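Ribose ABC transporter, substrate binding protein (Conexibacter woesei, PDB 4KQ9) probably binds a sugar such as ribose in the periplasm as the solute-binding component of an ABC transporter. Local coordinates at residues I19-F22 with N23-E27; A113-G116 with R117-T121; E176-T179 with A180-I184; R286-G290 with A291-R295. The protein carries 1 engineered substitution. One frame throughout, in Å; residues are numbered along the deposited sequence. Where two conformers were deposited one is given.

Contact 1: I19-F22 with N23-E27; sequences IPFF and NRIGE
Phe21 and Ile25, one turn apart at the start of helix 20-35, make the apolar part of this local contact; the helix is the middle of the beta-alpha-beta unit between strands 9-15 and 39-45. With CG set opposite its backbone N (chi1 176°), the Phe21 ring swings beside the following turn, where Ile25 CG1 comes to lie over one face and Phe21 CE2 meets the branch tip Ile25 CD1 at 3.7 Å. The same methyl approaches the second ring obliquely, with Phe22 CD1 to Ile25 CD1 at 4.2 Å, while Phe21 CD2 stands over the centre of the Phe22 ring. Ile25 suits its place because a long apolar branch can serve both aromatics.

The backbone bonds are those of a starting alpha-helix. Ile19 is the N-cap residue and accepts Asn23 N at 3.0 Å through its O; Pro20 O takes Arg24 N, Phe21 O takes Ile25 N, and Phe22 O takes Gly26 N. Proline suits the first turn, where its missing N-H costs no helical bond. Asn23 ND2 turns back to bond Ala17 O.

The remaining contacts involve charge. The Arg24 guanidinium has Phe21 CA and Pro20 O over one face, and Arg24 NH2 stops 4.2 Å from Phe21 CD1, at the edge of a ring whose plane is turned 79° to it. Arg24 NE forms a salt bridge with Glu297 OE1. The chemistry therefore divides the helix start: Phe22 and Ile25 face strand 9-15 and Phe21 leans on helix 247-264, while the cation is committed to the C-terminal segment instead of to the aromatic face.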
ATOM      1  N   ILE A  19      10.878   8.294   1.966  1.00 35.85           N
ATOM      2  CA  ILE A  19       9.668   7.482   2.289  1.00 31.52           C
ATOM      3  C   ILE A  19      10.049   6.018   2.446  1.00 28.55           C
ATOM      4  O   ILE A  19      10.583   5.385   1.493  1.00 25.65           O
ATOM      5  CB  ILE A  19       8.579   7.628   1.230  1.00 32.30           C
ATOM      6  CG1 ILE A  19       8.268   9.098   0.966  1.00 29.75           C
ATOM      7  CG2 ILE A  19       7.330   6.831   1.648  1.00 32.55           C
ATOM      8  CD1 ILE A  19       7.682   9.349  -0.399  1.00 31.95           C
ATOM      9  N   PRO A  20       9.847   5.465   3.663  1.00 25.51           N
ATOM     10  CA  PRO A  20      10.318   4.104   3.911  1.00 23.11           C
ATOM     11  C   PRO A  20       9.752   3.075   2.914  1.00 22.99           C
ATOM     12  O   PRO A  20      10.473   2.236   2.422  1.00 22.96           O
ATOM     13  CB  PRO A  20       9.801   3.820   5.320  1.00 25.06           C
ATOM     14  CG  PRO A  20       9.962   5.171   5.988  1.00 26.69           C
ATOM     15  CD  PRO A  20       9.441   6.128   4.929  1.00 26.99           C
ATOM     16  N   PHE A  21       8.472   3.185   2.616  1.00 21.42           N
ATOM     17  CA  PHE A  21       7.793   2.163   1.791  1.00 21.68           C
ATOM     18  C   PHE A  21       8.491   2.046   0.418  1.00 21.44           C
ATOM     19  O   PHE A  21       8.840   0.980   0.002  1.00 21.89           O
ATOM     20  CB  PHE A  21       6.347   2.566   1.659  1.00 21.13           C
ATOM     21  CG  PHE A  21       5.542   1.667   0.754  1.00 21.86           C
ATOM     22  CD1 PHE A  21       5.135   0.402   1.198  1.00 23.61           C
ATOM     23  CD2 PHE A  21       5.202   2.078  -0.523  1.00 22.46           C
ATOM     24  CE1 PHE A  21       4.367  -0.419   0.361  1.00 21.61           C
ATOM     25  CE2 PHE A  21       4.431   1.258  -1.352  1.00 23.11           C
ATOM     26  CZ  PHE A  21       4.029   0.001  -0.880  1.00 21.66           C
ATOM     27  N   PHE A  22       8.719   3.170  -0.247  1.00 21.85           N
ATOM     28  CA  PHE A  22       9.380   3.192  -1.585  1.00 22.69           C
ATOM     29  C   PHE A  22      10.840   2.886  -1.532  1.00 23.24           C
ATOM     30  O   PHE A  22      11.370   2.176  -2.406  1.00 23.27           O
ATOM     31  CB  PHE A  22       9.081   4.483  -2.338  1.00 25.49           C
ATOM     32  CG  PHE A  22       7.620   4.673  -2.606  1.00 27.12           C
ATOM     33  CD1 PHE A  22       6.998   3.984  -3.629  1.00 27.09           C
ATOM     34  CD2 PHE A  22       6.855   5.502  -1.797  1.00 28.59           C
ATOM     35  CE1 PHE A  22       5.638   4.090  -3.830  1.00 27.52           C
ATOM     36  CE2 PHE A  22       5.485   5.618  -1.991  1.00 29.95           C
ATOM     37  CZ  PHE A  22       4.879   4.939  -3.037  1.00 30.34           C
ATOM     38  N   ASN A  23      11.498   3.260  -0.434  1.00 23.14           N
ATOM     39  CA  ASN A  23      12.823   2.783  -0.207  1.00 24.52           C
ATOM     40  C   ASN A  23      12.862   1.264  -0.179  1.00 21.85           C
ATOM     41  O   ASN A  23      13.756   0.686  -0.759  1.00 20.52           O
ATOM     42  CB  ASN A  23      13.459   3.409   1.065  1.00 29.06           C
ATOM     43  CG  ASN A  23      13.893   4.852   0.840  1.00 33.84           C
ATOM     44  OD1 ASN A  23      14.240   5.233  -0.254  1.00 37.29           O
ATOM     45  ND2 ASN A  23      13.839   5.669   1.885  1.00 43.85           N
ATOM     46  N   ARG A  24      11.887   0.602   0.455  1.00 19.80           N
ATOM     47  CA  ARG A  24      11.919  -0.840   0.593  1.00 19.22           C
ATOM     48  C   ARG A  24      11.602  -1.521  -0.738  1.00 15.06           C
ATOM     49  O   ARG A  24      12.109  -2.600  -1.027  1.00 17.22           O
ATOM     50  CB  ARG A  24      10.937  -1.351   1.683  1.00 23.42           C
ATOM     51  CG  ARG A  24      11.553  -1.445   3.103  1.00 31.57           C
ATOM     52  CD  ARG A  24      10.733  -2.306   4.090  1.00 35.58           C
ATOM     53  NE  ARG A  24       9.267  -2.054   4.056  1.00 40.62           N
ATOM     54  CZ  ARG A  24       8.636  -0.995   4.585  1.00 42.67           C
ATOM     55  NH1 ARG A  24       9.330  -0.043   5.220  1.00 43.26           N
ATOM     56  NH2 ARG A  24       7.306  -0.881   4.497  1.00 37.46           N
ATOM     57  N   ILE A  25      10.719  -0.946  -1.493  1.00 15.01           N
ATOM     58  CA  ILE A  25      10.463  -1.496  -2.844  1.00 15.94           C
ATOM     59  C   ILE A  25      11.782  -1.443  -3.683  1.00 18.70           C
ATOM     60  O   ILE A  25      12.133  -2.411  -4.306  1.00 16.47           O
ATOM     61  CB  ILE A  25       9.377  -0.755  -3.572  1.00 16.15           C
ATOM     62  CG1 ILE A  25       8.035  -0.853  -2.821  1.00 16.34           C
ATOM     63  CG2 ILE A  25       9.204  -1.366  -4.942  1.00 16.29           C
ATOM     64  CD1 ILE A  25       6.919  -0.244  -3.613  1.00 17.31           C
ATOM     65  N   GLY A  26      12.477  -0.296  -3.657  1.00 19.52           N
ATOM     66  CA  GLY A  26      13.769  -0.162  -4.341  1.00 21.35           C
ATOM     67  C   GLY A  26      14.746  -1.239  -3.946  1.00 21.48           C
ATOM     68  O   GLY A  26      15.386  -1.834  -4.800  1.00 23.88           O
ATOM     69  N   GLU A  27      14.855  -1.519  -2.642  1.00 22.15           N
ATOM     70  CA  GLU A  27      15.707  -2.590  -2.179  1.00 21.08           C
ATOM     71  C   GLU A  27      15.348  -3.979  -2.695  1.00 20.28           C
ATOM     72  O   GLU A  27      16.221  -4.775  -3.070  1.00 19.41           O
ATOM     73  CB  GLU A  27      15.726  -2.665  -0.635  1.00 23.24           C
ATOM     74  CG  GLU A  27      16.229  -1.387   0.059  1.00 28.45           C
TER

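Contact 2: A113-G116 with R117-T121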
ATOM      1  N   ALA A 113      -8.904  -3.476  -2.072  1.00 16.69           N
ATOM      2  CA  ALA A 113     -10.229  -4.024  -1.627  1.00 17.01           C
ATOM      3  C   ALA A 113     -10.080  -5.175  -0.721  1.00 19.68           C
ATOM      4  O   ALA A 113     -10.818  -5.316   0.242  1.00 19.08           O
ATOM      5  CB  ALA A 113     -11.056  -4.432  -2.841  1.00 19.13           C
ATOM      6  N   GLU A 114      -9.066  -6.019  -0.983  1.00 20.44           N
ATOM      7  CA  GLU A 114      -8.717  -7.103  -0.091  1.00 23.23           C
ATOM      8  C   GLU A 114      -8.241  -6.615   1.278  1.00 19.50           C
ATOM      9  O   GLU A 114      -8.661  -7.145   2.287  1.00 19.96           O
ATOM     10  CB  GLU A 114      -7.608  -7.949  -0.686  1.00 27.91           C
ATOM     11  CG  GLU A 114      -7.741  -9.391  -0.316  1.00 39.09           C
ATOM     12  CD  GLU A 114      -6.578  -9.874   0.506  1.00 48.29           C
ATOM     13  OE1 GLU A 114      -5.475 -10.084  -0.057  1.00 61.38           O
ATOM     14  OE2 GLU A 114      -6.776 -10.066   1.720  1.00 59.18           O
ATOM     15  N   ILE A 115      -7.375  -5.612   1.282  1.00 17.06           N
ATOM     16  CA  ILE A 115      -6.965  -4.957   2.549  1.00 15.43           C
ATOM     17  C   ILE A 115      -8.204  -4.558   3.398  1.00 13.96           C
ATOM     18  O   ILE A 115      -8.244  -4.869   4.559  1.00 13.18           O
ATOM     19  CB  ILE A 115      -6.074  -3.764   2.280  1.00 15.89           C
ATOM     20  CG1 ILE A 115      -4.751  -4.299   1.664  1.00 16.54           C
ATOM     21  CG2 ILE A 115      -5.729  -3.053   3.582  1.00 15.85           C
ATOM     22  CD1 ILE A 115      -3.853  -3.270   1.086  1.00 16.63           C
ATOM     23  N   GLY A 116      -9.135  -3.869   2.807  1.00 13.98           N
ATOM     24  CA  GLY A 116     -10.432  -3.460   3.449  1.00 14.96           C
ATOM     25  C   GLY A 116     -11.267  -4.589   4.004  1.00 18.68           C
ATOM     26  O   GLY A 116     -11.769  -4.502   5.123  1.00 16.83           O
ATOM     27  N   ARG A 117     -11.383  -5.693   3.260  1.00 18.61           N
ATOM     28  CA  ARG A 117     -12.129  -6.868   3.731  0.50 21.01           C
ATOM     29  C   ARG A 117     -11.425  -7.569   4.868  1.00 20.53           C
ATOM     30  O   ARG A 117     -12.073  -8.086   5.794  1.00 17.48           O
ATOM     31  CB  ARG A 117     -12.338  -7.885   2.590  0.50 23.33           C
ATOM     32  CG  ARG A 117     -13.386  -7.465   1.577  0.50 26.83           C
ATOM     33  CD  ARG A 117     -13.756  -8.570   0.572  0.50 28.95           C
ATOM     34  NE  ARG A 117     -13.121  -8.314  -0.707  0.50 31.95           N
ATOM     35  CZ  ARG A 117     -11.956  -8.839  -1.075  0.50 30.86           C
ATOM     36  NH1 ARG A 117     -11.459  -8.518  -2.232  0.50 29.38           N
ATOM     37  NH2 ARG A 117     -11.307  -9.694  -0.291  0.50 30.81           N
ATOM     38  N   LEU A 118     -10.107  -7.636   4.811  1.00 17.72           N
ATOM     39  CA  LEU A 118      -9.386  -8.263   5.913  1.00 19.50           C
ATOM     40  C   LEU A 118      -9.584  -7.502   7.249  1.00 16.88           C
ATOM     41  O   LEU A 118      -9.796  -8.119   8.358  1.00 16.39           O
ATOM     42  CB  LEU A 118      -7.885  -8.343   5.638  1.00 21.24           C
ATOM     43  CG  LEU A 118      -7.434  -9.221   4.447  1.00 26.18           C
ATOM     44  CD1 LEU A 118      -5.945  -8.980   4.253  1.00 26.81           C
ATOM     45  CD2 LEU A 118      -7.749 -10.699   4.703  1.00 30.89           C
ATOM     46  N   LYS A 119      -9.506  -6.176   7.144  1.00 14.66           N
ATOM     47  CA  LYS A 119      -9.666  -5.311   8.308  1.00 13.81           C
ATOM     48  C   LYS A 119     -11.091  -5.365   8.912  1.00 13.36           C
ATOM     49  O   LYS A 119     -11.245  -5.492  10.134  1.00 14.84           O
ATOM     50  CB  LYS A 119      -9.259  -3.870   7.940  1.00 13.05           C
ATOM     51  CG  LYS A 119      -7.729  -3.743   7.809  1.00 13.95           C
ATOM     52  CD  LYS A 119      -7.404  -2.530   6.902  1.00 15.71           C
ATOM     53  CE  LYS A 119      -7.151  -1.266   7.660  1.00 16.44           C
ATOM     54  NZ  LYS A 119      -6.861   0.004   6.896  1.00 15.84           N
ATOM     55  N   ALA A 120     -12.055  -5.258   8.047  1.00 14.05           N
ATOM     56  CA  ALA A 120     -13.459  -5.306   8.422  1.00 17.32           C
ATOM     57  C   ALA A 120     -13.854  -6.657   8.996  1.00 20.02           C
ATOM     58  O   ALA A 120     -14.562  -6.699  10.038  1.00 20.36           O
ATOM     59  CB  ALA A 120     -14.325  -4.888   7.291  1.00 17.44           C
ATOM     60  N   THR A 121     -13.312  -7.764   8.426  1.00 18.33           N
ATOM     61  CA  THR A 121     -13.564  -9.089   8.929  1.00 19.23           C
ATOM     62  C   THR A 121     -12.939  -9.356  10.289  1.00 18.74           C
ATOM     63  O   THR A 121     -13.565 -10.023  11.165  1.00 19.80           O
ATOM     64  CB  THR A 121     -13.099 -10.151   7.898  1.00 19.72           C
ATOM     65  OG1 THR A 121     -13.717  -9.854   6.680  1.00 17.47           O
ATOM     66  CG2 THR A 121     -13.460 -11.539   8.318  1.00 25.42           C
TER
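Ile115 and Lys119 run side by side in the same direction on helix 112-126, where side chains four residues apart share one alpha-helical face, and Ile115 CG2 lies against Lys119 CD at 3.8 Å. A long lysine suits this buried place: its methylenes pack on the isoleucine, and its NZ is taken up by Thr224 OG1 and Tyr196 O, with Tyr195 making a cation-pi contact.

On another side of the helix Glu114 and Arg117 cross at about a right angle. In the arginine conformer described, a bend at chi3 (-103°) folds the guanidinium back over its own helix, one face lying over Ala113 O and Glu114 CA, and the nitrogen Arg117 NH2 comes to 3.6 Å from the methylene Glu114 CG. The position of the Glu114 carboxylate is doubtful; as modelled, the opposite charges may still attract weakly, though no salt bridge forms.

Ala120 N bonds Gly116 O at 3.0 Å, and the small methyl of Ala120 lets the helix approach Val155 and Phe156 of helix 143-159. Leu118 N bonds Glu114 O at 3.0 Å as the turn continues. One turn further on, Arg117 O is gripped twice, by Thr121 N at 2.9 Å and by the hydroxyl Thr121 OG1 at 2.6 Å, the two donors arriving from opposite faces of the carbonyl plane.

Contact 3: E176-T179 with A180-I184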
ATOM      1  N   GLU A 176      -4.455  14.367  11.995  1.00 21.58           N
ATOM      2  CA  GLU A 176      -5.720  14.184  11.346  1.00 24.04           C
ATOM      3  C   GLU A 176      -6.480  13.050  12.054  1.00 22.81           C
ATOM      4  O   GLU A 176      -7.703  13.178  12.356  1.00 17.54           O
ATOM      5  CB  GLU A 176      -5.523  13.861   9.859  1.00 26.77           C
ATOM      6  CG  GLU A 176      -5.208  15.104   8.992  1.00 29.69           C
ATOM      7  CD  GLU A 176      -6.383  16.084   8.996  1.00 34.72           C
ATOM      8  OE1 GLU A 176      -7.440  15.829   8.339  1.00 38.76           O
ATOM      9  OE2 GLU A 176      -6.245  17.107   9.695  1.00 36.32           O
ATOM     10  N   GLY A 177      -5.757  11.956  12.339  1.00 17.88           N
ATOM     11  CA  GLY A 177      -6.345  10.824  13.129  1.00 16.52           C
ATOM     12  C   GLY A 177      -6.846  11.164  14.526  1.00 14.72           C
ATOM     13  O   GLY A 177      -7.910  10.701  15.030  1.00 14.41           O
ATOM     14  N   LEU A 178      -6.048  11.963  15.204  1.00 15.64           N
ATOM     15  CA  LEU A 178      -6.315  12.350  16.521  1.00 17.98           C
ATOM     16  C   LEU A 178      -7.563  13.277  16.568  1.00 16.79           C
ATOM     17  O   LEU A 178      -8.460  13.039  17.345  1.00 16.65           O
ATOM     18  CB  LEU A 178      -5.079  13.053  17.064  1.00 22.22           C
ATOM     19  CG  LEU A 178      -5.161  13.793  18.366  1.00 27.64           C
ATOM     20  CD1 LEU A 178      -5.272  12.857  19.550  1.00 29.83           C
ATOM     21  CD2 LEU A 178      -3.879  14.621  18.491  1.00 35.16           C
ATOM     22  N   THR A 179      -7.634  14.240  15.693  1.00 18.24           N
ATOM     23  CA  THR A 179      -8.811  15.142  15.648  1.00 20.03           C
ATOM     24  C   THR A 179     -10.093  14.484  15.293  1.00 17.64           C
ATOM     25  O   THR A 179     -11.099  14.634  15.964  1.00 17.33           O
ATOM     26  CB  THR A 179      -8.518  16.275  14.671  1.00 20.16           C
ATOM     27  OG1 THR A 179      -7.542  17.063  15.339  1.00 19.84           O
ATOM     28  CG2 THR A 179      -9.778  17.163  14.419  1.00 23.73           C
ATOM     29  N   ALA A 180     -10.026  13.653  14.284  1.00 16.32           N
ATOM     30  CA  ALA A 180     -11.205  12.959  13.881  1.00 16.39           C
ATOM     31  C   ALA A 180     -11.715  12.009  14.957  1.00 13.83           C
ATOM     32  O   ALA A 180     -12.950  11.887  15.207  1.00 14.12           O
ATOM     33  CB  ALA A 180     -10.881  12.242  12.581  1.00 17.44           C
ATOM     34  N   THR A 181     -10.786  11.303  15.602  1.00 12.95           N
ATOM     35  CA  THR A 181     -11.154  10.355  16.659  1.00 12.51           C
ATOM     36  C   THR A 181     -11.702  11.061  17.886  1.00 13.78           C
ATOM     37  O   THR A 181     -12.696  10.599  18.475  1.00 12.35           O
ATOM     38  CB  THR A 181      -9.980   9.427  17.020  1.00 12.71           C
ATOM     39  OG1 THR A 181      -9.489   8.775  15.827  1.00 12.55           O
ATOM     40  CG2 THR A 181     -10.311   8.422  18.134  1.00 12.90           C
ATOM     41  N   GLN A 182     -11.080  12.176  18.285  1.00 15.99           N
ATOM     42  CA  GLN A 182     -11.616  12.846  19.454  1.00 19.55           C
ATOM     43  C   GLN A 182     -13.048  13.346  19.203  1.00 15.88           C
ATOM     44  O   GLN A 182     -13.877  13.147  20.041  1.00 15.39           O
ATOM     45  CB  GLN A 182     -10.676  13.910  20.032  1.00 24.97           C
ATOM     46  CG  GLN A 182     -10.089  14.894  19.087  1.00 32.81           C
ATOM     47  CD  GLN A 182      -9.261  15.996  19.797  1.00 37.71           C
ATOM     48  OE1 GLN A 182      -8.455  15.766  20.726  1.00 36.81           O
ATOM     49  NE2 GLN A 182      -9.488  17.198  19.365  1.00 40.21           N
ATOM     50  N   ASN A 183     -13.358  13.800  17.994  1.00 15.72           N
ATOM     51  CA  ASN A 183     -14.737  14.236  17.652  1.00 16.20           C
ATOM     52  C   ASN A 183     -15.683  13.089  17.605  1.00 16.06           C
ATOM     53  O   ASN A 183     -16.798  13.203  18.139  1.00 15.03           O
ATOM     54  CB  ASN A 183     -14.759  14.988  16.359  1.00 18.65           C
ATOM     55  CG  ASN A 183     -14.035  16.330  16.468  1.00 22.94           C
ATOM     56  OD1 ASN A 183     -13.764  16.797  17.568  1.00 23.61           O
ATOM     57  ND2 ASN A 183     -13.721  16.926  15.356  1.00 23.64           N
ATOM     58  N   ILE A 184     -15.269  11.976  16.984  1.00 14.20           N
ATOM     59  CA  ILE A 184     -16.075  10.785  16.980  1.00 13.82           C
ATOM     60  C   ILE A 184     -16.458  10.390  18.384  1.00 14.89           C
ATOM     61  O   ILE A 184     -17.598  10.038  18.654  1.00 15.06           O
ATOM     62  CB  ILE A 184     -15.374   9.582  16.246  1.00 14.49           C
ATOM     63  CG1 ILE A 184     -15.448   9.769  14.759  1.00 14.85           C
ATOM     64  CG2 ILE A 184     -16.027   8.241  16.626  1.00 15.40           C
ATOM     65  CD1 ILE A 184     -14.413   8.932  13.954  1.00 17.47           C
TER
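Thr181 meets Gly177 because its first torsion (chi1 -54°) sets OG1 beside its own backbone N, from where the hydroxyl leans back one alpha-helical turn along helix 174-187. Gln182 does the unusual thing: chi1 of 49° wedges CG between its backbone N and carbonyl carbon, the crowded position, and presses Gln182 CG to 3.0 Å from Leu178 O.

Gly177 O thus accepts two bonds from one residue. Thr181 OG1 donates at 2.6 Å, while Thr181 N comes in at 3.0 Å from above the carbonyl plane, 35° out of it. The hydroxyl is also hydrogen-bonded to Tyr196 OH, so threonine satisfies a buried polar position while its side chain packs on Ala208 and Ile209 of helix 199-211. A valine here would keep the bulk but would probably leave Gly177 O with the backbone donor as its one partner in this turn and deprive Tyr196 OH of a mate.

Ala180 is small enough to pack against strand 132-136, touching Val136, and its N bonds Glu176 O at 3.1 Å. Glu176 OE1 accepts Lys170 N outside this turn. Thr179, exposed, and Asn183, partly so, suit an outer flank as polar residues and lie side by side, pointing the same way; Asn183 N donates to Thr179 O at 3.1 Å, and the amide nitrogen Asn183 ND2 rests 4.1 Å from the methyl Thr179 CG2.

Contact 4: R286-G290 with A291-R295; sequences RVMSG and AAWER
The join between the two short C-terminal helices, 284-289 and 291-297, is closed by Met288 packing on Trp293 across the break at Gly290. A chi1 of -179° swings the indole to the side opposite the backbone N, back beside the preceding helix, where it and Met288 lie alongside each other and point the same way. Met288 CG sits squarely over the face, 3.8 Å from the centroid of the Trp293 five-membered ring and 14° off its normal, a CH-pi contact. A bend at chi3 then brings the methyl Met288 CE to 3.8 Å from Trp293 NE1.

The residue is present as selenomethionine, and in the crystallised protein the selenium, in the place of sulfur, makes a Met-aromatic contact: Met288 SE lies obliquely 4.9 Å from the centroid of the Trp293 six-membered ring. Val287 adds an apolar touch, Val287 CG1 to Trp293 CE3 at 4.3 Å, and both Val287 and Trp293 reach strand 277-280, at Ile277 and Ile279. A large flat indole suits this place because it can meet the neighbouring helix and the strand together. With an alanine in place of the indole, a gap is likely to open between Met288 and Ile279, leaving the Met288 side chain without the face it lies on.

Gly290 is the N-cap of helix 291-297, and its O accepts Glu294 N at 3.1 Å. Trp293 N, in the first turn, is served by a water that accepts from it at 2.9 Å; the same water donates to Val287 O at 2.6 Å, and that carbonyl also takes Gly290 N.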
ATOM      1  N   ARG A 286       4.879 -14.552  16.212  1.00 21.85           N
ATOM      2  CA  ARG A 286       4.921 -15.756  15.374  1.00 25.99           C
ATOM      3  C   ARG A 286       4.993 -15.372  13.913  1.00 22.64           C
ATOM      4  O   ARG A 286       5.865 -15.819  13.173  1.00 21.18           O
ATOM      5  CB  ARG A 286       3.673 -16.598  15.546  1.00 29.19           C
ATOM      6  CG  ARG A 286       3.616 -17.513  16.746  1.00 37.70           C
ATOM      7  CD  ARG A 286       2.257 -18.263  16.762  1.00 44.46           C
ATOM      8  NE  ARG A 286       1.317 -17.692  17.739  1.00 47.68           N
ATOM      9  CZ  ARG A 286      -0.008 -17.635  17.608  1.00 57.07           C
ATOM     10  NH1 ARG A 286      -0.737 -17.084  18.571  1.00 65.10           N
ATOM     11  NH2 ARG A 286      -0.618 -18.110  16.531  1.00 65.61           N
ATOM     12  N   VAL A 287       4.103 -14.495  13.490  1.00 18.86           N
ATOM     13  CA  VAL A 287       4.105 -14.097  12.081  1.00 18.75           C
ATOM     14  C   VAL A 287       5.454 -13.529  11.695  1.00 18.19           C
ATOM     15  O   VAL A 287       6.116 -13.907  10.665  1.00 16.52           O
ATOM     16  CB  VAL A 287       2.976 -13.108  11.813  1.00 20.06           C
ATOM     17  CG1 VAL A 287       3.210 -12.386  10.513  1.00 20.69           C
ATOM     18  CG2 VAL A 287       1.638 -13.808  11.826  1.00 21.85           C
HETATM   19  N   MSE A 288       5.940 -12.642  12.538  1.00 18.06           N
HETATM   20  CA  MSE A 288       7.139 -11.916  12.165  1.00 21.16           C
HETATM   21  C   MSE A 288       8.426 -12.708  12.185  1.00 21.94           C
HETATM   22  O   MSE A 288       9.442 -12.253  11.628  1.00 21.68           O
HETATM   23  CB  MSE A 288       7.258 -10.641  13.009  1.00 22.54           C
HETATM   24  CG  MSE A 288       6.320  -9.556  12.428  1.00 25.37           C
HETATM   25 SE   MSE A 288       6.689  -7.925  13.519  0.80 34.63          SE
HETATM   26  CE  MSE A 288       8.379  -7.249  12.740  1.00 31.36           C
ATOM     27  N   SER A 289       8.419 -13.883  12.781  1.00 22.97           N
ATOM     28  CA  SER A 289       9.604 -14.722  12.756  1.00 25.92           C
ATOM     29  C   SER A 289       9.555 -15.755  11.630  1.00 26.19           C
ATOM     30  O   SER A 289      10.510 -16.513  11.432  1.00 26.45           O
ATOM     31  CB  SER A 289       9.718 -15.408  14.086  1.00 29.63           C
ATOM     32  OG  SER A 289       8.516 -16.105  14.318  1.00 32.51           O
ATOM     33  N   GLY A 290       8.438 -15.776  10.899  1.00 23.55           N
ATOM     34  CA  GLY A 290       8.229 -16.678   9.775  1.00 22.17           C
ATOM     35  C   GLY A 290       8.839 -16.288   8.422  1.00 21.66           C
ATOM     36  O   GLY A 290       9.277 -15.143   8.135  1.00 18.60           O
ATOM     37  N   ALA A 291       8.808 -17.270   7.546  1.00 20.91           N
ATOM     38  CA  ALA A 291       9.407 -17.136   6.230  1.00 19.10           C
ATOM     39  C   ALA A 291       8.585 -16.248   5.337  1.00 16.76           C
ATOM     40  O   ALA A 291       9.136 -15.535   4.522  1.00 16.77           O
ATOM     41  CB  ALA A 291       9.560 -18.517   5.615  1.00 21.40           C
ATOM     42  N   ALA A 292       7.260 -16.271   5.465  1.00 17.68           N
ATOM     43  CA  ALA A 292       6.433 -15.407   4.602  1.00 16.32           C
ATOM     44  C   ALA A 292       6.699 -13.960   4.927  1.00 15.48           C
ATOM     45  O   ALA A 292       6.847 -13.132   4.005  1.00 16.01           O
ATOM     46  CB  ALA A 292       4.995 -15.684   4.763  1.00 16.20           C
ATOM     47  N   TRP A 293       6.825 -13.659   6.209  1.00 16.25           N
ATOM     48  CA  TRP A 293       7.222 -12.286   6.623  1.00 16.90           C
ATOM     49  C   TRP A 293       8.578 -11.918   6.110  1.00 18.83           C
ATOM     50  O   TRP A 293       8.809 -10.761   5.691  1.00 15.47           O
ATOM     51  CB  TRP A 293       7.155 -12.076   8.123  1.00 19.20           C
ATOM     52  CG  TRP A 293       7.516 -10.721   8.565  1.00 20.47           C
ATOM     53  CD1 TRP A 293       8.721 -10.285   8.997  1.00 24.46           C
ATOM     54  CD2 TRP A 293       6.658  -9.585   8.563  1.00 24.22           C
ATOM     55  NE1 TRP A 293       8.673  -8.932   9.298  1.00 24.45           N
ATOM     56  CE2 TRP A 293       7.413  -8.479   9.016  1.00 25.92           C
ATOM     57  CE3 TRP A 293       5.318  -9.401   8.230  1.00 24.44           C
ATOM     58  CZ2 TRP A 293       6.852  -7.205   9.187  1.00 28.41           C
ATOM     59  CZ3 TRP A 293       4.779  -8.150   8.368  1.00 30.46           C
ATOM     60  CH2 TRP A 293       5.549  -7.060   8.848  1.00 26.32           C
ATOM     61  N   GLU A 294       9.522 -12.845   6.129  1.00 18.57           N
ATOM     62  CA  GLU A 294      10.825 -12.465   5.607  1.00 20.15           C
ATOM     63  C   GLU A 294      10.825 -12.173   4.080  1.00 18.68           C
ATOM     64  O   GLU A 294      11.544 -11.295   3.628  1.00 17.64           O
ATOM     65  CB  GLU A 294      11.875 -13.572   5.871  1.00 26.88           C
ATOM     66  CG  GLU A 294      13.227 -13.092   5.325  1.00 34.19           C
ATOM     67  CD  GLU A 294      14.366 -14.070   5.466  1.00 44.48           C
ATOM     68  OE1 GLU A 294      14.097 -15.285   5.516  1.00 52.19           O
ATOM     69  OE2 GLU A 294      15.533 -13.608   5.479  1.00 56.16           O
ATOM     70  N   ARG A 295      10.074 -12.951   3.286  1.00 18.79           N
ATOM     71  CA  ARG A 295       9.915 -12.599   1.884  0.50 18.36           C
ATOM     72  C   ARG A 295       9.174 -11.273   1.717  1.00 17.43           C
ATOM     73  O   ARG A 295       9.451 -10.513   0.785  1.00 17.23           O
ATOM     74  CB  ARG A 295       9.206 -13.717   1.119  0.50 18.06           C
ATOM     75  CG  ARG A 295      10.009 -15.004   1.057  0.50 18.43           C
ATOM     76  CD  ARG A 295       9.363 -16.067   0.118  0.50 18.12           C
ATOM     77  NE  ARG A 295       8.086 -16.517   0.663  0.50 17.27           N
ATOM     78  CZ  ARG A 295       7.929 -17.605   1.417  0.50 17.11           C
ATOM     79  NH1 ARG A 295       8.967 -18.376   1.676  0.50 17.33           N
ATOM     80  NH2 ARG A 295       6.741 -17.912   1.924  0.50 15.47           N
TER
HETATM   81  O   HOH W   1       5.750 -15.249   8.422  1.00 16.33           O

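In the fold
From the N terminus the four contacts follow in series; none nests in or crosses another, and each spans adjoining residues, so none closes a long loop. Contact 1 starts helix 20-35 of the lobe built on the six-stranded parallel sheet. Contact 2, its centre about 24 Å from that of contact 1 and on the opposite side of the chain's centre, lies on helix 112-126 within the second lobe, after the chain leaves that sheet. Contact 3, on helix 174-187, belongs to the four-stranded sheet; Tyr196 serves contacts 2 and 3, its O bonding Lys119 and its OH Thr181. Contact 4 touches strand 277-280, and its second helix reaches Glu297, whose salt bridge to Arg24 leads back to contact 1.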